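Local coordinates for protein VP5 (Halorubrum pleomorphic virus 2, PDB 6QGI) that is an envelope protein of a pleomorphic virus infecting haloarchaea and probably drives fusion of the viral membrane with that of the host cell, at residues A[38-43]-A[129-134]; A[53-58]-A[114-119]. One frame throughout, in Å; residues are numbered along the deposited sequence.

Contact 1: A[38-43]-A[129-134]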
ATOM      1  N   ASP A  38     -19.740   3.395  24.390  1.00 30.74           N
ATOM      2  CA  ASP A  38     -18.377   2.867  24.244  1.00 29.58           C
ATOM      3  C   ASP A  38     -18.138   2.205  22.872  1.00 30.51           C
ATOM      4  O   ASP A  38     -17.116   2.486  22.240  1.00 29.31           O
ATOM      5  CB  ASP A  38     -18.045   1.872  25.374  1.00 31.94           C
ATOM      6  CG  ASP A  38     -16.568   1.529  25.462  1.00 44.97           C
ATOM      7  OD1 ASP A  38     -15.771   2.422  25.828  1.00 44.68           O
ATOM      8  OD2 ASP A  38     -16.210   0.367  25.163  1.00 53.64           O
ATOM      9  N   ALA A  39     -19.074   1.340  22.424  1.00 25.89           N
ATOM     10  CA  ALA A  39     -19.018   0.618  21.144  1.00 24.39           C
ATOM     11  C   ALA A  39     -18.894   1.569  19.960  1.00 26.87           C
ATOM     12  O   ALA A  39     -18.117   1.278  19.054  1.00 26.03           O
ATOM     13  CB  ALA A  39     -20.245  -0.260  20.972  1.00 25.46           C
ATOM     14  N   LEU A  40     -19.631   2.708  19.969  1.00 22.78           N
ATOM     15  CA  LEU A  40     -19.546   3.691  18.882  1.00 21.59           C
ATOM     16  C   LEU A  40     -18.154   4.314  18.837  1.00 24.67           C
ATOM     17  O   LEU A  40     -17.568   4.397  17.767  1.00 24.86           O
ATOM     18  CB  LEU A  40     -20.628   4.786  18.987  1.00 22.06           C
ATOM     19  CG  LEU A  40     -20.618   5.853  17.876  1.00 25.68           C
ATOM     20  CD1 LEU A  40     -20.867   5.244  16.511  1.00 25.28           C
ATOM     21  CD2 LEU A  40     -21.611   6.950  18.160  1.00 27.47           C
ATOM     22  N   LYS A  41     -17.615   4.697  19.999  1.00 20.66           N
ATOM     23  CA  LYS A  41     -16.284   5.282  20.142  1.00 19.75           C
ATOM     24  C   LYS A  41     -15.211   4.305  19.629  1.00 23.40           C
ATOM     25  O   LYS A  41     -14.274   4.718  18.936  1.00 22.76           O
ATOM     26  CB  LYS A  41     -16.030   5.664  21.609  1.00 22.05           C
ATOM     27  CG  LYS A  41     -16.981   6.741  22.132  1.00 31.14           C
ATOM     28  CD  LYS A  41     -16.497   7.400  23.417  1.00 38.24           C
ATOM     29  CE  LYS A  41     -17.061   6.756  24.657  1.00 46.04           C
ATOM     30  NZ  LYS A  41     -16.519   7.385  25.887  1.00 54.81           N
ATOM     31  N   GLN A  42     -15.399   3.010  19.935  1.00 19.84           N
ATOM     32  CA  GLN A  42     -14.552   1.892  19.544  1.00 19.14           C
ATOM     33  C   GLN A  42     -14.621   1.665  18.034  1.00 24.60           C
ATOM     34  O   GLN A  42     -13.580   1.556  17.382  1.00 24.31           O
ATOM     35  CB  GLN A  42     -14.987   0.627  20.310  1.00 20.47           C
ATOM     36  CG  GLN A  42     -14.297  -0.654  19.861  1.00 33.97           C
ATOM     37  CD  GLN A  42     -14.187  -1.682  20.953  1.00 54.00           C
ATOM     38  OE1 GLN A  42     -13.085  -2.003  21.408  1.00 51.23           O
ATOM     39  NE2 GLN A  42     -15.315  -2.236  21.390  1.00 43.20           N
ATOM     40  N   GLN A  43     -15.847   1.575  17.490  1.00 22.29           N
ATOM     41  CA  GLN A  43     -16.104   1.325  16.075  1.00 21.92           C
ATOM     42  C   GLN A  43     -15.707   2.508  15.199  1.00 26.40           C
ATOM     43  O   GLN A  43     -15.289   2.273  14.068  1.00 26.56           O
ATOM     44  CB  GLN A  43     -17.561   0.934  15.838  1.00 23.65           C
ATOM     45  CG  GLN A  43     -17.834  -0.514  16.221  1.00 28.01           C
ATOM     46  CD  GLN A  43     -19.153  -1.047  15.730  1.00 31.75           C
ATOM     47  OE1 GLN A  43     -19.691  -0.642  14.695  1.00 28.49           O
ATOM     48  NE2 GLN A  43     -19.690  -1.996  16.460  1.00 17.47           N
ATOM     49  N   SER A 129     -22.452  11.787  11.226  1.00 28.90           N
ATOM     50  CA  SER A 129     -23.910  11.673  11.296  1.00 29.32           C
ATOM     51  C   SER A 129     -24.276  10.802  12.493  1.00 31.20           C
ATOM     52  O   SER A 129     -25.031  11.240  13.360  1.00 32.08           O
ATOM     53  CB  SER A 129     -24.481  11.088  10.006  1.00 33.65           C
ATOM     54  OG  SER A 129     -24.287  11.949   8.897  1.00 44.06           O
ATOM     55  N   THR A 130     -23.677   9.597  12.566  1.00 25.13           N
ATOM     56  CA  THR A 130     -23.856   8.608  13.634  1.00 24.30           C
ATOM     57  C   THR A 130     -23.438   9.185  15.004  1.00 27.40           C
ATOM     58  O   THR A 130     -24.077   8.874  16.012  1.00 28.40           O
ATOM     59  CB  THR A 130     -23.060   7.329  13.304  1.00 29.22           C
ATOM     60  OG1 THR A 130     -23.379   6.893  11.988  1.00 25.91           O
ATOM     61  CG2 THR A 130     -23.355   6.202  14.250  1.00 30.80           C
ATOM     62  N   VAL A 131     -22.386  10.023  15.037  1.00 22.06           N
ATOM     63  CA  VAL A 131     -21.883  10.634  16.273  1.00 21.90           C
ATOM     64  C   VAL A 131     -22.899  11.691  16.767  1.00 27.88           C
ATOM     65  O   VAL A 131     -23.386  11.560  17.889  1.00 28.33           O
ATOM     66  CB  VAL A 131     -20.435  11.191  16.118  1.00 24.61           C
ATOM     67  CG1 VAL A 131     -20.014  11.994  17.338  1.00 24.66           C
ATOM     68  CG2 VAL A 131     -19.433  10.062  15.870  1.00 22.87           C
ATOM     69  N   VAL A 132     -23.266  12.677  15.918  1.00 25.51           N
ATOM     70  CA  VAL A 132     -24.244  13.725  16.257  1.00 27.04           C
ATOM     71  C   VAL A 132     -25.583  13.085  16.692  1.00 31.92           C
ATOM     72  O   VAL A 132     -26.109  13.453  17.746  1.00 32.62           O
ATOM     73  CB  VAL A 132     -24.433  14.747  15.096  1.00 31.63           C
ATOM     74  CG1 VAL A 132     -25.679  15.612  15.288  1.00 33.13           C
ATOM     75  CG2 VAL A 132     -23.200  15.630  14.940  1.00 31.10           C
ATOM     76  N   ASN A 133     -26.094  12.103  15.910  1.00 27.83           N
ATOM     77  CA  ASN A 133     -27.359  11.410  16.182  1.00 28.23           C
ATOM     78  C   ASN A 133     -27.334  10.607  17.484  1.00 31.79           C
ATOM     79  O   ASN A 133     -28.397  10.452  18.096  1.00 32.43           O
ATOM     80  CB  ASN A 133     -27.763  10.506  15.022  1.00 28.41           C
ATOM     81  CG  ASN A 133     -28.343  11.260  13.854  1.00 50.58           C
ATOM     82  OD1 ASN A 133     -29.267  12.071  13.995  1.00 47.58           O
ATOM     83  ND2 ASN A 133     -27.817  11.006  12.668  1.00 41.14           N
ATOM     84  N   HIS A 134     -26.141  10.112  17.917  1.00 26.79           N
ATOM     85  CA  HIS A 134     -26.017   9.379  19.186  1.00 26.17           C
ATOM     86  C   HIS A 134     -26.383  10.309  20.347  1.00 33.36           C
ATOM     87  O   HIS A 134     -25.866  11.431  20.435  1.00 33.76           O
ATOM     88  CB  HIS A 134     -24.623   8.767  19.398  1.00 24.71           C
ATOM     89  CG  HIS A 134     -24.605   7.676  20.425  1.00 27.34           C
ATOM     90  ND1 HIS A 134     -24.678   7.957  21.778  1.00 29.49           N
ATOM     91  CD2 HIS A 134     -24.530   6.335  20.263  1.00 28.22           C
ATOM     92  CE1 HIS A 134     -24.657   6.785  22.391  1.00 28.43           C
ATOM     93  NE2 HIS A 134     -24.565   5.781  21.521  1.00 28.09           N
TER
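Leu40 sends its two methyl groups into the end of helix 91-133, where Thr130, Val131 and His134 receive them. All the contacts across are apolar. With CG anti to the backbone N (chi1 -180°), the leucine reaches straight out from its helix and parts its branches over the facing turn. CD1 meets the methyl of Thr130 (Leu40 CD1 to Thr130 CG2, 3.5 Å). The other branch lies beside His134, 3.6 Å from Leu40 CD2 to His134 CD2 and 3.7 Å from Leu40 CD2 to His134 CB; it approaches the imidazole obliquely, the leucine and the histidine overlapping head to tail. Val131 gives a looser contact, Leu40 CD2 to Val131 CG2 at 4.4 Å.

The polar groups look elsewhere. Thr130 OG1 lies within hydrogen-bonding range of two carbonyls, Ser126 O in its own helix and Pro31 O, and its single proton must be shared or alternate between them. His134, the first residue to leave helical geometry, has its backbone N held only weakly by Thr130 O and Val131 O, but its ring is held at both nitrogens, NE2 by Leu35 O and ND1 by Asp136 N. A carbonyl at NE2 and an amide N-H at ND1 are consistent with a neutral imidazole protonated at NE2. No hydrogen bond joins the two helical segments: their direct contact is apolar, while the polar links to the chain ahead of helix 37-60 run through Pro31 O and Leu35 O.

Contact 2: A[53-58]-A[114-119]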
ATOM      1  N   SER A  53      -5.248   2.551   7.172  1.00 23.03           N
ATOM      2  CA  SER A  53      -4.473   1.409   6.710  1.00 23.01           C
ATOM      3  C   SER A  53      -4.693   1.152   5.217  1.00 27.91           C
ATOM      4  O   SER A  53      -3.705   1.004   4.514  1.00 28.59           O
ATOM      5  CB  SER A  53      -4.801   0.160   7.520  1.00 26.20           C
ATOM      6  OG  SER A  53      -3.811  -0.829   7.287  1.00 33.94           O
ATOM      7  N   THR A  54      -5.957   1.138   4.726  1.00 24.60           N
ATOM      8  CA  THR A  54      -6.267   0.907   3.305  1.00 24.60           C
ATOM      9  C   THR A  54      -5.822   2.098   2.432  1.00 27.72           C
ATOM     10  O   THR A  54      -5.446   1.882   1.278  1.00 27.99           O
ATOM     11  CB  THR A  54      -7.754   0.574   3.068  1.00 37.17           C
ATOM     12  OG1 THR A  54      -8.578   1.668   3.466  1.00 40.78           O
ATOM     13  CG2 THR A  54      -8.196  -0.716   3.759  1.00 35.77           C
ATOM     14  N   ASN A  55      -5.848   3.341   2.971  1.00 23.02           N
ATOM     15  CA  ASN A  55      -5.380   4.526   2.233  1.00 22.12           C
ATOM     16  C   ASN A  55      -3.862   4.516   2.135  1.00 25.36           C
ATOM     17  O   ASN A  55      -3.311   4.983   1.136  1.00 24.60           O
ATOM     18  CB  ASN A  55      -5.860   5.826   2.881  1.00 19.17           C
ATOM     19  CG  ASN A  55      -7.327   6.122   2.714  1.00 28.46           C
ATOM     20  OD1 ASN A  55      -8.050   5.462   1.969  1.00 23.26           O
ATOM     21  ND2 ASN A  55      -7.803   7.133   3.413  1.00 20.63           N
ATOM     22  N   ALA A  56      -3.189   3.982   3.181  1.00 22.06           N
ATOM     23  CA  ALA A  56      -1.734   3.848   3.241  1.00 21.88           C
ATOM     24  C   ALA A  56      -1.276   2.699   2.350  1.00 25.47           C
ATOM     25  O   ALA A  56      -0.314   2.857   1.598  1.00 25.05           O
ATOM     26  CB  ALA A  56      -1.284   3.617   4.674  1.00 22.56           C
ATOM     27  N   SER A  57      -1.996   1.558   2.399  1.00 21.64           N
ATOM     28  CA  SER A  57      -1.698   0.360   1.609  1.00 21.33           C
ATOM     29  C   SER A  57      -1.722   0.635   0.122  1.00 23.90           C
ATOM     30  O   SER A  57      -0.981   0.004  -0.631  1.00 22.97           O
ATOM     31  CB  SER A  57      -2.684  -0.760   1.924  1.00 24.71           C
ATOM     32  OG  SER A  57      -2.649  -1.105   3.296  1.00 34.74           O
ATOM     33  N   THR A  58      -2.583   1.568  -0.307  1.00 20.12           N
ATOM     34  CA  THR A  58      -2.732   1.877  -1.712  1.00 19.55           C
ATOM     35  C   THR A  58      -2.046   3.183  -2.110  1.00 22.46           C
ATOM     36  O   THR A  58      -1.168   3.149  -2.966  1.00 21.60           O
ATOM     37  CB  THR A  58      -4.216   1.890  -2.123  1.00 28.88           C
ATOM     38  OG1 THR A  58      -4.924   2.844  -1.327  1.00 30.00           O
ATOM     39  CG2 THR A  58      -4.876   0.511  -2.026  1.00 26.35           C
ATOM     40  N   LEU A 114      -8.431  10.025  -6.288  1.00 18.27           N
ATOM     41  CA  LEU A 114      -9.458  10.918  -5.749  1.00 18.47           C
ATOM     42  C   LEU A 114     -10.678  10.153  -5.240  1.00 22.77           C
ATOM     43  O   LEU A 114     -11.306  10.622  -4.293  1.00 23.69           O
ATOM     44  CB  LEU A 114      -9.872  11.992  -6.767  1.00 18.96           C
ATOM     45  CG  LEU A 114      -8.753  12.968  -7.159  1.00 23.13           C
ATOM     46  CD1 LEU A 114      -9.143  13.828  -8.336  1.00 23.46           C
ATOM     47  CD2 LEU A 114      -8.261  13.766  -5.963  1.00 24.60           C
ATOM     48  N   LYS A 115     -10.979   8.966  -5.809  1.00 18.12           N
ATOM     49  CA  LYS A 115     -12.084   8.116  -5.352  1.00 18.09           C
ATOM     50  C   LYS A 115     -11.767   7.544  -3.964  1.00 21.40           C
ATOM     51  O   LYS A 115     -12.665   7.408  -3.132  1.00 21.39           O
ATOM     52  CB  LYS A 115     -12.361   6.986  -6.348  1.00 20.69           C
ATOM     53  CG  LYS A 115     -13.282   7.346  -7.492  1.00 33.42           C
ATOM     54  CD  LYS A 115     -13.444   6.185  -8.462  1.00 42.87           C
ATOM     55  CE  LYS A 115     -13.947   6.648  -9.809  1.00 53.21           C
ATOM     56  NZ  LYS A 115     -15.349   7.144  -9.743  1.00 64.40           N
ATOM     57  N   THR A 116     -10.475   7.232  -3.722  1.00 16.92           N
ATOM     58  CA  THR A 116      -9.951   6.721  -2.451  1.00 15.83           C
ATOM     59  C   THR A 116     -10.154   7.784  -1.366  1.00 19.29           C
ATOM     60  O   THR A 116     -10.550   7.428  -0.255  1.00 19.79           O
ATOM     61  CB  THR A 116      -8.473   6.322  -2.604  1.00 19.24           C
ATOM     62  OG1 THR A 116      -8.342   5.416  -3.695  1.00 14.21           O
ATOM     63  CG2 THR A 116      -7.886   5.687  -1.341  1.00 16.91           C
ATOM     64  N   TRP A 117      -9.914   9.078  -1.703  1.00 14.87           N
ATOM     65  CA  TRP A 117     -10.108  10.227  -0.812  1.00 14.60           C
ATOM     66  C   TRP A 117     -11.609  10.467  -0.607  1.00 20.97           C
ATOM     67  O   TRP A 117     -12.030  10.720   0.522  1.00 21.83           O
ATOM     68  CB  TRP A 117      -9.416  11.502  -1.365  1.00 12.97           C
ATOM     69  CG  TRP A 117      -9.656  12.746  -0.545  1.00 13.96           C
ATOM     70  CD1 TRP A 117     -10.634  13.677  -0.741  1.00 17.60           C
ATOM     71  CD2 TRP A 117      -8.896  13.199   0.588  1.00 13.25           C
ATOM     72  NE1 TRP A 117     -10.535  14.676   0.202  1.00 17.15           N
ATOM     73  CE2 TRP A 117      -9.483  14.405   1.034  1.00 17.59           C
ATOM     74  CE3 TRP A 117      -7.783  12.697   1.280  1.00 13.40           C
ATOM     75  CZ2 TRP A 117      -8.988  15.118   2.135  1.00 16.75           C
ATOM     76  CZ3 TRP A 117      -7.294  13.408   2.369  1.00 14.79           C
ATOM     77  CH2 TRP A 117      -7.889  14.608   2.779  1.00 15.79           C
ATOM     78  N   ASN A 118     -12.407  10.388  -1.694  1.00 18.41           N
ATOM     79  CA  ASN A 118     -13.861  10.581  -1.674  1.00 18.73           C
ATOM     80  C   ASN A 118     -14.554   9.562  -0.771  1.00 22.58           C
ATOM     81  O   ASN A 118     -15.387   9.962   0.046  1.00 23.63           O
ATOM     82  CB  ASN A 118     -14.436  10.534  -3.086  1.00 17.71           C
ATOM     83  CG  ASN A 118     -14.122  11.767  -3.889  1.00 32.88           C
ATOM     84  OD1 ASN A 118     -13.552  12.736  -3.381  1.00 26.72           O
ATOM     85  ND2 ASN A 118     -14.466  11.749  -5.168  1.00 23.59           N
ATOM     86  N   GLU A 119     -14.155   8.274  -0.850  1.00 17.72           N
ATOM     87  CA  GLU A 119     -14.708   7.209  -0.004  1.00 17.35           C
ATOM     88  C   GLU A 119     -14.382   7.444   1.466  1.00 20.97           C
ATOM     89  O   GLU A 119     -15.192   7.099   2.325  1.00 21.79           O
ATOM     90  CB  GLU A 119     -14.211   5.820  -0.441  1.00 18.07           C
ATOM     91  CG  GLU A 119     -15.230   4.714  -0.200  1.00 26.69           C
ATOM     92  CD  GLU A 119     -16.602   4.890  -0.832  1.00 41.61           C
ATOM     93  OE1 GLU A 119     -16.683   5.442  -1.952  1.00 29.19           O
ATOM     94  OE2 GLU A 119     -17.600   4.469  -0.205  1.00 41.14           O
TER
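Thr116 carries its helix's side of the contact with Asn55 and Thr58, after Leu114 and Lys115, whose side chains turn to strand 176-186. At Thr116 the branches divide the work: chi1 -54° puts OG1 beside the backbone N and leaves the methyl anti to it, projecting at helix 37-60. There Thr116 CG2 comes 3.3 Å from Asn55 OD1, the methyl and the amide lying alongside one another and pointing opposite ways. Thr116 CG2 is also 4.1 Å from Thr58 OG1. That hydroxyl is turned back on its own helix, Thr58 OG1 bonding Thr54 O at 2.8 Å in the carbonyl plane with a C=O...O angle of 149°; Thr54 O accepts the backbone N of Thr58 as well. The helix widens into a pi-type turn at 56-58. Thr116 OG1 likewise bonds backward, to Asn112 O.

This is packing within the helical part of the N-terminal envelope-protein family region, between two antiparallel helices that follow one another in the chain through helix 66-86. Thr116 and Asn55 are the pair whose CA atoms lie closest, 6.9 Å from Thr116 CA to Asn55 CA. The methyl is thus set against polar oxygens, and the Asn55 amide is held by its nitrogen, which reaches one turn further along helix 91-133 to bond Ser120 OG, itself bonded to Thr116 O.

Beyond Thr116, Trp117 turns away to meet Trp228 of helix 225-253 edge-to-face, Asn118 bonds Gly180 N and Ser178 O of strand 176-186, and Glu119 OE2 leads off to Ser28 N.

Overall arrangement
Both contacts join the same two helices, 37-60 and 91-133, which run antiparallel with helix 66-86 between them in the chain. Contact 1 pairs the start of the first helix with the end of the second; contact 2 pairs the later part of helix 37-60 with the middle of helix 91-133, so its segments fall between those of contact 1 in sequence. The contact centres lie about 22 Å apart and the nearest atoms about 12 Å, without touching. The centre of contact 1 lies about 28 Å, that of contact 2 about 10 Å, from the centre of the chain. The chain thus returns through mostly helical sequence to pack 91-133 against 37-60 at two separate levels of one long helical pair.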